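Local coordinates for protein putative transcriptional regulator, sugar-binding family (Arthrobacter aurescens, PDB 3NZE) that probably regulates transcription as a SorC-family DNA-binding protein that responds to sugars through a putative sugar-binding domain, at residues A154-D162 with S234-A242. Numbering follows the deposited sequence.
Sequences AIFGVGSVD and SKINGLQGA
Ser160 and Gly238 bring the two backbones to 4.2 Å between their CA atoms, where the end of strand 153-160 passes over the first turn of helix 236-244. Ser160 and Val158 both point their side chains at the helix, and Gly159 between them has its carbonyl O 3.7 Å from Gly238 CA. A hydrogen bond runs from Gly238 N to Ser160 OG, at 3.0 Å. It is bent, with an angle of 136° at the hydrogen. The same N-H also makes a weak bond to Lys235 O, three residues back, so it is shared between two acceptors. Ser160 OG lies anti to its own backbone N (chi1 -164°), which carries it down onto the start of the helix. Ser160 CB meets Lys235 CB at 3.7 Å. Lys235 is the N-cap residue, and its extended chain then leads away from the strand.

Strand 153-160 pairs in parallel with strands 59-62 and 225-230, in a sheet consistent with the Rossmann-like clan of this sugar-binding domain. Helix 236-244 forms the crossover between parallel neighbours 225-230 and 250-254, and the contact ties it to the next strand over. It lies away from the calcium-binding residues Thr96 and Glu118.

Val158 packs against the helix with both methyl branches. Its CG1 sits 3.5 Å from Gly238 C, against bare helix backbone. Gly238 has no side chain, and Gly159 O and Ser160 CB come down directly on its backbone. The other branch, CG2, reaches Ala242 CB one turn further on at 4.4 Å, a looser apolar touch. Val158 also packs on Cys228 and Val230 of strand 225-230, while Leu239 turns to Leu251 and Leu253 of strand 250-254.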
loop_
_atom_site.group_PDB
_atom_site.type_symbol
_atom_site.label_atom_id
_atom_site.label_comp_id
_atom_site.label_asym_id
_atom_site.label_seq_id
_atom_site.Cartn_x
_atom_site.Cartn_y
_atom_site.Cartn_z
ATOM N N ALA A 154 -5.059 6.794 4.451
ATOM C CA ALA A 154 -4.601 5.999 3.307
ATOM C C ALA A 154 -4.191 4.644 3.843
ATOM O O ALA A 154 -3.577 4.566 4.896
ATOM C CB ALA A 154 -3.412 6.664 2.621
ATOM N N ILE A 155 -4.536 3.577 3.130
ATOM C CA ILE A 155 -4.167 2.235 3.567
ATOM C C ILE A 155 -3.491 1.536 2.419
ATOM O O ILE A 155 -4.032 1.506 1.314
ATOM C CB ILE A 155 -5.401 1.404 3.973
ATOM C CG1 ILE A 155 -6.291 2.197 4.931
ATOM C CG2 ILE A 155 -4.961 0.081 4.611
ATOM C CD1 ILE A 155 -7.649 1.551 5.212
ATOM N N PHE A 156 -2.322 0.958 2.672
ATOM C CA PHE A 156 -1.523 0.398 1.586
ATOM C C PHE A 156 -0.517 -0.641 2.037
ATOM O O PHE A 156 -0.045 -0.623 3.176
ATOM C CB PHE A 156 -0.777 1.500 0.823
ATOM C CG PHE A 156 0.032 2.429 1.706
ATOM C CD1 PHE A 156 1.340 2.120 2.062
ATOM C CD2 PHE A 156 -0.524 3.611 2.160
ATOM C CE1 PHE A 156 2.087 2.986 2.863
ATOM C CE2 PHE A 156 0.217 4.490 2.960
ATOM C CZ PHE A 156 1.524 4.173 3.307
ATOM N N GLY A 157 -0.168 -1.530 1.111
ATOM C CA GLY A 157 0.973 -2.406 1.282
ATOM C C GLY A 157 2.190 -1.807 0.587
ATOM O O GLY A 157 2.180 -0.649 0.165
ATOM N N VAL A 158 3.251 -2.597 0.470
ATOM C CA VAL A 158 4.492 -2.115 -0.127
ATOM C C VAL A 158 5.021 -3.145 -1.115
ATOM O O VAL A 158 5.150 -4.327 -0.778
ATOM C CB VAL A 158 5.573 -1.872 0.951
ATOM C CG1 VAL A 158 6.862 -1.340 0.322
ATOM C CG2 VAL A 158 5.070 -0.887 1.998
ATOM N N GLY A 159 5.318 -2.698 -2.333
ATOM C CA GLY A 159 5.993 -3.542 -3.300
ATOM C C GLY A 159 7.483 -3.496 -3.032
ATOM O O GLY A 159 7.990 -2.516 -2.481
ATOM N N SER A 160 8.194 -4.551 -3.416
ATOM C CA SER A 160 9.619 -4.637 -3.135
ATOM C C SER A 160 10.371 -5.219 -4.324
ATOM O O SER A 160 9.940 -6.207 -4.919
ATOM C CB SER A 160 9.869 -5.487 -1.887
ATOM O OG SER A 160 11.186 -5.297 -1.391
ATOM N N VAL A 161 11.481 -4.581 -4.672
ATOM C CA VAL A 161 12.368 -5.083 -5.709
ATOM C C VAL A 161 13.522 -5.782 -5.003
ATOM O O VAL A 161 14.208 -5.173 -4.182
ATOM C CB VAL A 161 12.922 -3.935 -6.574
ATOM C CG1 VAL A 161 13.660 -4.489 -7.783
ATOM C CG2 VAL A 161 11.798 -3.001 -7.008
ATOM N N ASP A 162 13.733 -7.058 -5.308
ATOM C CA ASP A 162 14.781 -7.819 -4.634
ATOM C C ASP A 162 16.093 -7.750 -5.408
ATOM O O ASP A 162 16.095 -7.626 -6.633
ATOM C CB ASP A 162 14.350 -9.276 -4.433
ATOM C CG ASP A 162 14.959 -9.903 -3.181
ATOM O OD1 ASP A 162 16.164 -10.249 -3.203
ATOM O OD2 ASP A 162 14.230 -10.051 -2.174
ATOM N N SER A 234 11.522 -11.146 3.310
ATOM C CA SER A 234 12.357 -11.031 2.123
ATOM C C SER A 234 11.995 -9.801 1.289
ATOM O O SER A 234 12.587 -9.561 0.236
ATOM C CB SER A 234 12.261 -12.298 1.272
ATOM O OG SER A 234 10.969 -12.423 0.711
ATOM N N LYS A 235 11.023 -9.026 1.763
ATOM C CA LYS A 235 10.601 -7.800 1.086
ATOM C C LYS A 235 10.972 -6.539 1.880
ATOM O O LYS A 235 10.380 -5.464 1.699
ATOM C CB LYS A 235 9.095 -7.826 0.845
ATOM C CG LYS A 235 8.647 -8.940 -0.093
ATOM C CD LYS A 235 7.153 -8.864 -0.366
ATOM C CE LYS A 235 6.671 -10.086 -1.135
ATOM N NZ LYS A 235 5.202 -10.050 -1.378
ATOM N N ILE A 236 11.959 -6.669 2.756
ATOM C CA ILE A 236 12.296 -5.578 3.663
ATOM C C ILE A 236 12.901 -4.362 2.956
ATOM O O ILE A 236 12.811 -3.241 3.456
ATOM C CB ILE A 236 13.210 -6.058 4.813
ATOM C CG1 ILE A 236 12.713 -5.487 6.139
ATOM C CG2 ILE A 236 14.660 -5.680 4.551
ATOM C CD1 ILE A 236 11.242 -5.777 6.392
ATOM N N ASN A 237 13.502 -4.574 1.788
ATOM C CA ASN A 237 14.080 -3.459 1.038
ATOM C C ASN A 237 13.048 -2.395 0.687
ATOM O O ASN A 237 13.314 -1.194 0.796
ATOM C CB ASN A 237 14.783 -3.958 -0.225
ATOM C CG ASN A 237 16.184 -4.453 0.054
ATOM O OD1 ASN A 237 16.853 -3.966 0.969
ATOM N ND2 ASN A 237 16.641 -5.423 -0.733
ATOM N N GLY A 238 11.867 -2.850 0.281
ATOM C CA GLY A 238 10.778 -1.962 -0.072
ATOM C C GLY A 238 10.304 -1.186 1.144
ATOM O O GLY A 238 10.075 0.022 1.079
ATOM N N LEU A 239 10.141 -1.887 2.263
ATOM C CA LEU A 239 9.675 -1.228 3.473
ATOM C C LEU A 239 10.666 -0.173 3.933
ATOM O O LEU A 239 10.269 0.912 4.351
ATOM C CB LEU A 239 9.438 -2.242 4.597
ATOM C CG LEU A 239 8.985 -1.622 5.922
ATOM C CD1 LEU A 239 7.685 -0.857 5.761
ATOM C CD2 LEU A 239 8.841 -2.697 6.987
ATOM N N GLN A 240 11.952 -0.502 3.885
ATOM C CA GLN A 240 12.977 0.454 4.301
ATOM C C GLN A 240 12.867 1.761 3.527
ATOM O O GLN A 240 12.966 2.853 4.107
ATOM C CB GLN A 240 14.378 -0.133 4.124
ATOM C CG GLN A 240 14.817 -1.042 5.257
ATOM C CD GLN A 240 16.214 -1.601 5.043
ATOM O OE1 GLN A 240 16.468 -2.321 4.075
ATOM N NE2 GLN A 240 17.127 -1.268 5.945
ATOM N N GLY A 241 12.681 1.637 2.217
ATOM C CA GLY A 241 12.523 2.790 1.352
ATOM C C GLY A 241 11.262 3.575 1.670
ATOM O O GLY A 241 11.280 4.810 1.663
ATOM N N ALA A 242 10.163 2.872 1.930
ATOM C CA ALA A 242 8.906 3.562 2.223
ATOM C C ALA A 242 9.018 4.344 3.515
ATOM O O ALA A 242 8.479 5.438 3.635
ATOM C CB ALA A 242 7.756 2.583 2.316
#